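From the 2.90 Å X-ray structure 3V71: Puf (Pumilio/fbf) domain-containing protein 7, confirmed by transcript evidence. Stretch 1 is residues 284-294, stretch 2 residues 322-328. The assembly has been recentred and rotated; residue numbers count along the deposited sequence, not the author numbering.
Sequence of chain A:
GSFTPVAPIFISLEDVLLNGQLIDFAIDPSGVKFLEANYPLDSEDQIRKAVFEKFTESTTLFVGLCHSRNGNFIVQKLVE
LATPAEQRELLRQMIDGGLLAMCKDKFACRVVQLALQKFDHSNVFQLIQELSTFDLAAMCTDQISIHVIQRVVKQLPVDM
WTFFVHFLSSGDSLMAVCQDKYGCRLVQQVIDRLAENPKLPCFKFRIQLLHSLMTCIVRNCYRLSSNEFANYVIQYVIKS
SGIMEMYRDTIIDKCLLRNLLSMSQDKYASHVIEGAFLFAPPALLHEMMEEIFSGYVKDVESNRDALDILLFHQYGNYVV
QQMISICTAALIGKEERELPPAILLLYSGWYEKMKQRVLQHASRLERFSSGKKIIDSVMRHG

Stretch 1 284-294: LLHEMMEEIFS
Stretch 2 322-328: QMISICT

A single methyl group, CE of M323, gathers three side chains of the first stretch, two from its helix and F293 just past the end: it lies 3.5 Å from SD of M289, 3.4 Å from CG2 of I292 and 4.3 Å from CZ of F293, the last approach oblique to the ring. No hydrogen bond crosses between the stretches, and the contact, 258 Å² summed over both sides, is one of apolar side chains. Residues 284-292 are helical, continuing a helix begun earlier, while 322-328 lie inside a second helix. The N-to-C directions differ by 132° (signed crossing angle -132°) and the axes come no closer than 12.5 Å, so side chains must span the gap. The register is set by M289 and M323, whose CA atoms are 8.1 Å apart. M323 points toward the first helix with chi1 m (-53°), chi2 t (172°) and chi3 p (72°), trans only at chi2; with this rotamer CE reaches the first stretch; it has 90 Å² covered, the most of any residue here. M289 leaves its backbone sideways, but an m, m, m rotamer (-61°, -63°, -66°) brings its end nearer, and its CE also packs 4.1 Å from SG of C327 (chi1 -74°). One turn earlier, L285 (t, p) points toward the second helix and places CD2 4.3 Å from CG2 of I326 (m, t), a looser apolar contact. I292 (m, m; -81°, -50°) also points toward its partner. The backbone runs regularly through M289 N to L285 O, 3.0 Å, and I292 N to M288 O, 2.8 Å. F293 is the first residue to leave helical phi/psi (-86/61), although its N still reaches M289 O at 3.0 Å; its chi1 is m (-66°). In the second helix, I326 N bonds Q322 O at 2.8 Å and C327 N bonds M323 O at 3.0 Å.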

# COMPACT_ATOMS: atom_id res chain seq x y z
N LEU A 284 -3.20 20.60 17.50
CA LEU A 284 -1.91 20.17 16.98
C LEU A 284 -1.46 21.11 15.87
O LEU A 284 -0.27 21.39 15.72
CB LEU A 284 -1.98 18.72 16.49
CG LEU A 284 -1.80 17.67 17.59
CD1 LEU A 284 -1.78 16.25 17.02
CD2 LEU A 284 -0.54 17.95 18.37
N LEU A 285 -2.41 21.61 15.08
CA LEU A 285 -2.10 22.58 14.06
C LEU A 285 -1.57 23.87 14.68
O LEU A 285 -0.63 24.48 14.17
CB LEU A 285 -3.34 22.89 13.22
CG LEU A 285 -3.09 23.94 12.13
CD1 LEU A 285 -2.08 23.45 11.11
CD2 LEU A 285 -4.38 24.33 11.46
N HIS A 286 -2.20 24.28 15.79
CA HIS A 286 -1.81 25.51 16.48
C HIS A 286 -0.37 25.44 17.01
O HIS A 286 0.34 26.44 17.02
CB HIS A 286 -2.80 25.82 17.61
CG HIS A 286 -2.34 26.90 18.54
ND1 HIS A 286 -2.48 28.25 18.26
CD2 HIS A 286 -1.72 26.84 19.75
CE1 HIS A 286 -1.98 28.96 19.24
NE2 HIS A 286 -1.51 28.14 20.16
N GLU A 287 0.05 24.25 17.44
CA GLU A 287 1.39 24.07 17.96
C GLU A 287 2.42 23.89 16.84
O GLU A 287 3.61 24.09 17.04
CB GLU A 287 1.44 22.89 18.93
CG GLU A 287 0.43 22.97 20.05
CD GLU A 287 0.84 22.13 21.26
OE1 GLU A 287 1.99 21.66 21.28
OE2 GLU A 287 0.00 21.96 22.18
N MET A 288 1.96 23.49 15.67
CA MET A 288 2.86 23.41 14.53
C MET A 288 3.17 24.82 14.09
O MET A 288 4.33 25.19 13.92
CB MET A 288 2.25 22.62 13.39
CG MET A 288 2.54 21.14 13.46
SD MET A 288 1.27 20.18 12.65
CE MET A 288 1.98 19.99 11.01
N MET A 289 2.11 25.61 13.92
CA MET A 289 2.28 27.00 13.53
C MET A 289 3.19 27.69 14.53
O MET A 289 4.24 28.21 14.17
CB MET A 289 0.93 27.71 13.42
CG MET A 289 -0.02 27.10 12.38
SD MET A 289 0.58 27.18 10.67
CE MET A 289 0.59 28.95 10.36
N GLU A 290 2.77 27.67 15.80
CA GLU A 290 3.52 28.24 16.92
C GLU A 290 5.00 27.88 16.82
O GLU A 290 5.86 28.75 16.89
CB GLU A 290 2.91 27.75 18.24
CG GLU A 290 3.66 28.13 19.53
CD GLU A 290 2.97 27.64 20.82
OE1 GLU A 290 3.18 28.26 21.89
OE2 GLU A 290 2.22 26.63 20.77
N GLU A 291 5.29 26.60 16.64
CA GLU A 291 6.67 26.14 16.52
C GLU A 291 7.39 26.73 15.31
O GLU A 291 8.50 27.23 15.43
CB GLU A 291 6.74 24.62 16.45
CG GLU A 291 8.14 24.08 16.24
CD GLU A 291 8.19 22.56 16.18
OE1 GLU A 291 7.20 21.93 16.60
OE2 GLU A 291 9.21 22.00 15.72
N ILE A 292 6.75 26.67 14.15
CA ILE A 292 7.33 27.21 12.91
C ILE A 292 7.72 28.67 13.04
O ILE A 292 8.73 29.11 12.47
CB ILE A 292 6.36 27.06 11.72
CG1 ILE A 292 6.44 25.65 11.15
CG2 ILE A 292 6.71 28.06 10.63
CD1 ILE A 292 7.86 25.18 10.88
N PHE A 293 6.91 29.44 13.77
CA PHE A 293 7.17 30.86 13.98
C PHE A 293 8.11 31.12 15.16
O PHE A 293 7.73 31.78 16.12
CB PHE A 293 5.85 31.60 14.17
CG PHE A 293 4.98 31.62 12.94
CD1 PHE A 293 5.52 31.90 11.68
CD2 PHE A 293 3.62 31.36 13.02
CE1 PHE A 293 4.73 31.92 10.54
CE2 PHE A 293 2.81 31.37 11.88
CZ PHE A 293 3.37 31.66 10.64
N SER A 294 9.33 30.60 15.06
CA SER A 294 10.37 30.78 16.08
C SER A 294 10.05 30.06 17.40
O SER A 294 8.88 29.87 17.75
CB SER A 294 10.65 32.28 16.32
OG SER A 294 11.96 32.51 16.84
N GLN A 322 2.02 25.50 1.73
CA GLN A 322 0.99 24.74 2.40
C GLN A 322 0.34 25.51 3.55
O GLN A 322 -0.88 25.62 3.62
CB GLN A 322 1.59 23.45 2.93
CG GLN A 322 0.55 22.39 3.10
CD GLN A 322 -0.14 22.10 1.79
OE1 GLN A 322 -1.17 22.69 1.47
NE2 GLN A 322 0.45 21.21 1.00
N MET A 323 1.17 26.04 4.45
CA MET A 323 0.70 26.84 5.58
C MET A 323 -0.12 28.03 5.11
O MET A 323 -1.16 28.35 5.69
CB MET A 323 1.88 27.37 6.38
CG MET A 323 2.86 26.30 6.80
SD MET A 323 4.33 27.05 7.52
CE MET A 323 3.70 27.65 9.10
N ILE A 324 0.36 28.68 4.05
CA ILE A 324 -0.35 29.79 3.45
C ILE A 324 -1.68 29.33 2.84
O ILE A 324 -2.70 30.00 2.96
CB ILE A 324 0.51 30.49 2.38
CG1 ILE A 324 1.84 30.94 2.96
CG2 ILE A 324 -0.22 31.70 1.79
CD1 ILE A 324 2.73 31.64 1.96
N SER A 325 -1.66 28.16 2.20
CA SER A 325 -2.88 27.57 1.65
C SER A 325 -3.90 27.32 2.74
O SER A 325 -5.02 27.80 2.68
CB SER A 325 -2.56 26.25 0.96
OG SER A 325 -1.72 26.44 -0.16
N ILE A 326 -3.48 26.56 3.74
CA ILE A 326 -4.32 26.26 4.89
C ILE A 326 -4.98 27.49 5.52
O ILE A 326 -6.19 27.51 5.71
CB ILE A 326 -3.52 25.50 5.96
CG1 ILE A 326 -3.07 24.15 5.40
CG2 ILE A 326 -4.33 25.34 7.25
CD1 ILE A 326 -2.47 23.22 6.45
N CYS A 327 -4.19 28.51 5.84
CA CYS A 327 -4.74 29.71 6.46
C CYS A 327 -5.84 30.38 5.65
O CYS A 327 -6.94 30.62 6.15
CB CYS A 327 -3.63 30.72 6.75
SG CYS A 327 -2.61 30.27 8.13
N THR A 328 -5.55 30.69 4.39
CA THR A 328 -6.48 31.44 3.56
C THR A 328 -7.76 30.66 3.26
O THR A 328 -8.86 31.23 3.25
CB THR A 328 -5.81 31.91 2.26
OG1 THR A 328 -5.47 30.78 1.45
CG2 THR A 328 -4.55 32.69 2.57